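PDB 3OZY: putative mandelate racemase from Bordetella bronchiseptica, which is of unknown function but belongs to the enolase superfamily and binds magnesium and m-xylarate, consistent with acting on acid sugars. Local coordinates for residues 133-144 with 319-330. Numbering follows the deposited sequence.
Sequences KFHTRGVRAYAS and VAASPHPAMFEW
The imidazole of His135 lies between two neighbours, with CB of Ala326 offset over one face and CD2 of Phe134 centred over the other. Its edge is turned to backbone carbonyls: NE2 donates to His324 O (2.9 Å) with the acceptor only 3° out of the ring plane, and CD2 meets Val319 O at the same rim. Phe134 receives Pro323 on its ring, CA standing 3.5 Å from the centroid and almost on the normal in a CH-pi contact. The Tyr142 ring carries Glu329 CA over one face, displaced toward the rim, while Met327 O comes to the edge at CE2 (3.3 Å) and the Met327 sulfur approaches obliquely as a Met-aromatic contact. The two strands show how the (β/α)7β barrel of the enolase superfamily is closed: strand 328-330 runs parallel to strand 139-144, last beside first. Alternating backbone bonds join them, from Phe328 N to Arg140 O through Ser144 N to Trp330 O. At the far end, the close of helix 309-321 is tied to the loop before the first strand: Ala320 O accepts from both Phe134 N (2.8 Å) and His135 N (3.0 Å). Between these ties, on the helix-facing side of the sheet, Val139 fits between strand 328-330 and helix 309-321, CG1 reaching Phe328 CB (3.5 Å) and Val319 CG1, and CG2 resting on Ala320. Glu329, its chain extended with CG anti to the backbone N (chi1 -177°), brings its carboxylate to Ser144, whose OG donates to the anti lone pair of OE2 at 2.7 Å. The side chain of Glu329 lies about 5 Å from a bound magnesium ion, and Lys171 ties it to Tyr142, forming a salt bridge with OE2 and a hydrogen bond with Tyr142 OH.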
loop_
_atom_site.group_PDB
_atom_site.type_symbol
_atom_site.label_atom_id
_atom_site.label_comp_id
_atom_site.label_asym_id
_atom_site.label_seq_id
_atom_site.Cartn_x
_atom_site.Cartn_y
_atom_site.Cartn_z
ATOM N N LYS A 133 33.118 3.883 2.575
ATOM C CA LYS A 133 32.607 4.948 3.425
ATOM C C LYS A 133 32.719 6.319 2.784
ATOM O O LYS A 133 33.671 6.599 2.050
ATOM C CB LYS A 133 33.341 4.961 4.768
ATOM C CG LYS A 133 33.059 3.729 5.607
ATOM C CD LYS A 133 33.867 3.723 6.900
ATOM C CE LYS A 133 33.477 2.499 7.707
ATOM N NZ LYS A 133 34.169 2.418 9.030
ATOM N N PHE A 134 31.717 7.155 3.049
ATOM C CA PHE A 134 31.877 8.596 2.984
ATOM C C PHE A 134 32.252 9.116 4.380
ATOM O O PHE A 134 33.205 9.872 4.541
ATOM C CB PHE A 134 30.590 9.290 2.523
ATOM C CG PHE A 134 30.670 10.787 2.619
ATOM C CD1 PHE A 134 31.146 11.540 1.555
ATOM C CD2 PHE A 134 30.324 11.436 3.794
ATOM C CE1 PHE A 134 31.249 12.917 1.657
ATOM C CE2 PHE A 134 30.423 12.814 3.901
ATOM C CZ PHE A 134 30.889 13.553 2.829
ATOM N N HIS A 135 31.483 8.701 5.385
ATOM C CA HIS A 135 31.700 9.137 6.761
ATOM C C HIS A 135 32.776 8.280 7.412
ATOM O O HIS A 135 32.487 7.415 8.234
ATOM C CB HIS A 135 30.390 9.058 7.543
ATOM C CG HIS A 135 29.340 9.999 7.043
ATOM N ND1 HIS A 135 29.371 11.351 7.310
ATOM C CD2 HIS A 135 28.242 9.788 6.277
ATOM C CE1 HIS A 135 28.334 11.933 6.733
ATOM N NE2 HIS A 135 27.632 11.008 6.103
ATOM N N THR A 136 34.025 8.533 7.037
ATOM C CA THR A 136 35.123 7.658 7.439
ATOM C C THR A 136 35.351 7.612 8.954
ATOM O O THR A 136 35.786 6.586 9.481
ATOM C CB THR A 136 36.449 8.042 6.732
ATOM O OG1 THR A 136 36.817 9.380 7.080
ATOM C CG2 THR A 136 36.305 7.944 5.213
ATOM N N ARG A 137 35.051 8.709 9.645
ATOM C CA ARG A 137 35.272 8.785 11.092
ATOM C C ARG A 137 34.106 8.214 11.897
ATOM O O ARG A 137 34.219 8.016 13.110
ATOM C CB ARG A 137 35.508 10.233 11.521
ATOM C CG ARG A 137 36.661 10.924 10.812
ATOM C CD ARG A 137 38.003 10.370 11.251
ATOM N NE ARG A 137 39.112 11.071 10.608
ATOM C CZ ARG A 137 39.635 10.723 9.437
ATOM N NH1 ARG A 137 39.152 9.677 8.775
ATOM N NH2 ARG A 137 40.643 11.419 8.927
ATOM N N GLY A 138 32.984 7.968 11.229
ATOM C CA GLY A 138 31.783 7.506 11.901
ATOM C C GLY A 138 30.574 8.356 11.563
ATOM O O GLY A 138 30.701 9.406 10.936
ATOM N N VAL A 139 29.414 7.896 12.018
ATOM C CA VAL A 139 28.124 8.455 11.650
ATOM C C VAL A 139 27.428 9.068 12.870
ATOM O O VAL A 139 27.190 8.381 13.861
ATOM C CB VAL A 139 27.240 7.340 11.043
ATOM C CG1 VAL A 139 25.796 7.808 10.856
ATOM C CG2 VAL A 139 27.834 6.847 9.726
ATOM N N ARG A 140 27.104 10.355 12.797
ATOM C CA ARG A 140 26.420 11.015 13.907
ATOM C C ARG A 140 25.016 10.452 14.122
ATOM O O ARG A 140 24.201 10.419 13.187
ATOM C CB ARG A 140 26.339 12.520 13.667
ATOM C CG ARG A 140 25.692 13.256 14.819
ATOM C CD ARG A 140 25.208 14.611 14.383
ATOM N NE ARG A 140 25.005 15.496 15.522
ATOM C CZ ARG A 140 24.697 16.775 15.407
ATOM N NH1 ARG A 140 24.559 17.305 14.197
ATOM N NH2 ARG A 140 24.532 17.526 16.491
ATOM N N ALA A 141 24.744 10.006 15.348
ATOM C CA ALA A 141 23.467 9.383 15.696
ATOM C C ALA A 141 22.594 10.306 16.536
ATOM O O ALA A 141 23.081 11.256 17.168
ATOM C CB ALA A 141 23.695 8.073 16.447
ATOM N N TYR A 142 21.299 10.029 16.547
ATOM C CA TYR A 142 20.400 10.704 17.459
ATOM C C TYR A 142 19.603 9.689 18.252
ATOM O O TYR A 142 19.300 8.601 17.761
ATOM C CB TYR A 142 19.478 11.687 16.735
ATOM C CG TYR A 142 18.334 11.122 15.900
ATOM C CD1 TYR A 142 17.109 10.798 16.486
ATOM C CD2 TYR A 142 18.445 11.005 14.512
ATOM C CE1 TYR A 142 16.039 10.345 15.719
ATOM C CE2 TYR A 142 17.387 10.540 13.740
ATOM C CZ TYR A 142 16.187 10.215 14.345
ATOM O OH TYR A 142 15.105 9.769 13.596
ATOM N N ALA A 143 19.250 10.067 19.476
ATOM C CA ALA A 143 18.503 9.196 20.372
ATOM C C ALA A 143 17.026 9.263 20.018
ATOM O O ALA A 143 16.412 10.331 20.086
ATOM C CB ALA A 143 18.727 9.621 21.829
ATOM N N SER A 144 16.461 8.115 19.659
ATOM C CA SER A 144 15.082 8.034 19.216
ATOM C C SER A 144 14.278 7.178 20.201
ATOM O O SER A 144 14.542 5.983 20.295
ATOM C CB SER A 144 15.065 7.389 17.825
ATOM O OG SER A 144 13.754 7.335 17.299
ATOM N N VAL A 319 24.037 4.657 5.097
ATOM C CA VAL A 319 24.322 5.987 5.616
ATOM C C VAL A 319 25.826 6.242 5.685
ATOM O O VAL A 319 26.300 7.321 5.318
ATOM C CB VAL A 319 23.645 6.196 6.983
ATOM C CG1 VAL A 319 24.161 7.451 7.682
ATOM C CG2 VAL A 319 22.130 6.243 6.788
ATOM N N ALA A 320 26.581 5.244 6.136
ATOM C CA ALA A 320 28.033 5.395 6.218
ATOM C C ALA A 320 28.653 5.692 4.846
ATOM O O ALA A 320 29.651 6.415 4.748
ATOM C CB ALA A 320 28.651 4.147 6.826
ATOM N N ALA A 321 28.051 5.129 3.803
ATOM C CA ALA A 321 28.555 5.258 2.433
ATOM C C ALA A 321 28.064 6.516 1.718
ATOM O O ALA A 321 28.574 6.866 0.651
ATOM C CB ALA A 321 28.176 4.018 1.624
ATOM N N SER A 322 27.088 7.195 2.316
ATOM C CA SER A 322 26.422 8.323 1.666
ATOM C C SER A 322 26.960 9.688 2.095
ATOM O O SER A 322 27.208 9.920 3.277
ATOM C CB SER A 322 24.919 8.272 1.946
ATOM O OG SER A 322 24.309 9.498 1.572
ATOM N N PRO A 323 27.119 10.612 1.134
ATOM C CA PRO A 323 27.571 11.972 1.453
ATOM C C PRO A 323 26.518 12.835 2.157
ATOM O O PRO A 323 26.818 13.963 2.542
ATOM C CB PRO A 323 27.880 12.565 0.072
ATOM C CG PRO A 323 26.977 11.839 -0.836
ATOM C CD PRO A 323 26.996 10.414 -0.319
ATOM N N HIS A 324 25.306 12.336 2.349
ATOM C CA HIS A 324 24.317 13.125 3.077
ATOM C C HIS A 324 24.787 13.412 4.496
ATOM O O HIS A 324 25.440 12.574 5.105
ATOM C CB HIS A 324 22.982 12.393 3.137
ATOM C CG HIS A 324 22.266 12.347 1.826
ATOM N ND1 HIS A 324 21.759 13.478 1.224
ATOM C CD2 HIS A 324 21.989 11.314 0.997
ATOM C CE1 HIS A 324 21.194 13.141 0.077
ATOM N NE2 HIS A 324 21.327 11.836 -0.089
ATOM N N PRO A 325 24.425 14.589 5.040
ATOM C CA PRO A 325 24.773 14.873 6.437
ATOM C C PRO A 325 24.177 13.793 7.322
ATOM O O PRO A 325 23.026 13.397 7.136
ATOM C CB PRO A 325 24.067 16.202 6.725
ATOM C CG PRO A 325 23.674 16.759 5.391
ATOM C CD PRO A 325 23.514 15.596 4.466
ATOM N N ALA A 326 24.944 13.315 8.288
ATOM C CA ALA A 326 24.476 12.220 9.131
ATOM C C ALA A 326 23.535 12.693 10.234
ATOM O O ALA A 326 23.844 13.644 10.953
ATOM C CB ALA A 326 25.664 11.485 9.743
ATOM N N MET A 327 22.395 12.026 10.360
ATOM C CA MET A 327 21.485 12.255 11.476
ATOM C C MET A 327 20.787 10.916 11.671
ATOM O O MET A 327 19.633 10.720 11.272
ATOM C CB MET A 327 20.502 13.390 11.164
ATOM C CG MET A 327 19.597 13.794 12.338
ATOM S SD MET A 327 20.469 14.195 13.872
ATOM C CE MET A 327 21.162 15.788 13.440
ATOM N N PHE A 328 21.534 9.982 12.251
ATOM C CA PHE A 328 21.210 8.567 12.160
ATOM C C PHE A 328 20.359 8.092 13.326
ATOM O O PHE A 328 20.786 8.139 14.480
ATOM C CB PHE A 328 22.480 7.718 12.086
ATOM C CG PHE A 328 22.193 6.269 11.870
ATOM C CD1 PHE A 328 21.793 5.828 10.622
ATOM C CD2 PHE A 328 22.258 5.358 12.911
ATOM C CE1 PHE A 328 21.487 4.503 10.398
ATOM C CE2 PHE A 328 21.955 4.025 12.693
ATOM C CZ PHE A 328 21.567 3.599 11.435
ATOM N N GLU A 329 19.155 7.611 13.020
ATOM C CA GLU A 329 18.199 7.216 14.053
ATOM C C GLU A 329 18.657 5.989 14.843
ATOM O O GLU A 329 18.945 4.941 14.267
ATOM C CB GLU A 329 16.820 6.956 13.434
ATOM C CG GLU A 329 15.773 6.602 14.474
ATOM C CD GLU A 329 14.358 6.589 13.929
ATOM O OE1 GLU A 329 14.146 6.220 12.748
ATOM O OE2 GLU A 329 13.430 6.932 14.696
ATOM N N TRP A 330 18.703 6.128 16.169
ATOM C CA TRP A 330 19.048 5.012 17.044
ATOM C C TRP A 330 18.016 4.844 18.158
ATOM O O TRP A 330 17.951 5.653 19.084
ATOM C CB TRP A 330 20.460 5.164 17.640
ATOM C CG TRP A 330 20.929 3.854 18.196
ATOM C CD1 TRP A 330 20.521 3.268 19.360
ATOM C CD2 TRP A 330 21.844 2.938 17.580
ATOM N NE1 TRP A 330 21.127 2.041 19.505
ATOM C CE2 TRP A 330 21.953 1.820 18.433
ATOM C CE3 TRP A 330 22.597 2.962 16.402
ATOM C CZ2 TRP A 330 22.776 0.730 18.138
ATOM C CZ3 TRP A 330 23.418 1.886 16.111
ATOM C CH2 TRP A 330 23.495 0.780 16.974
#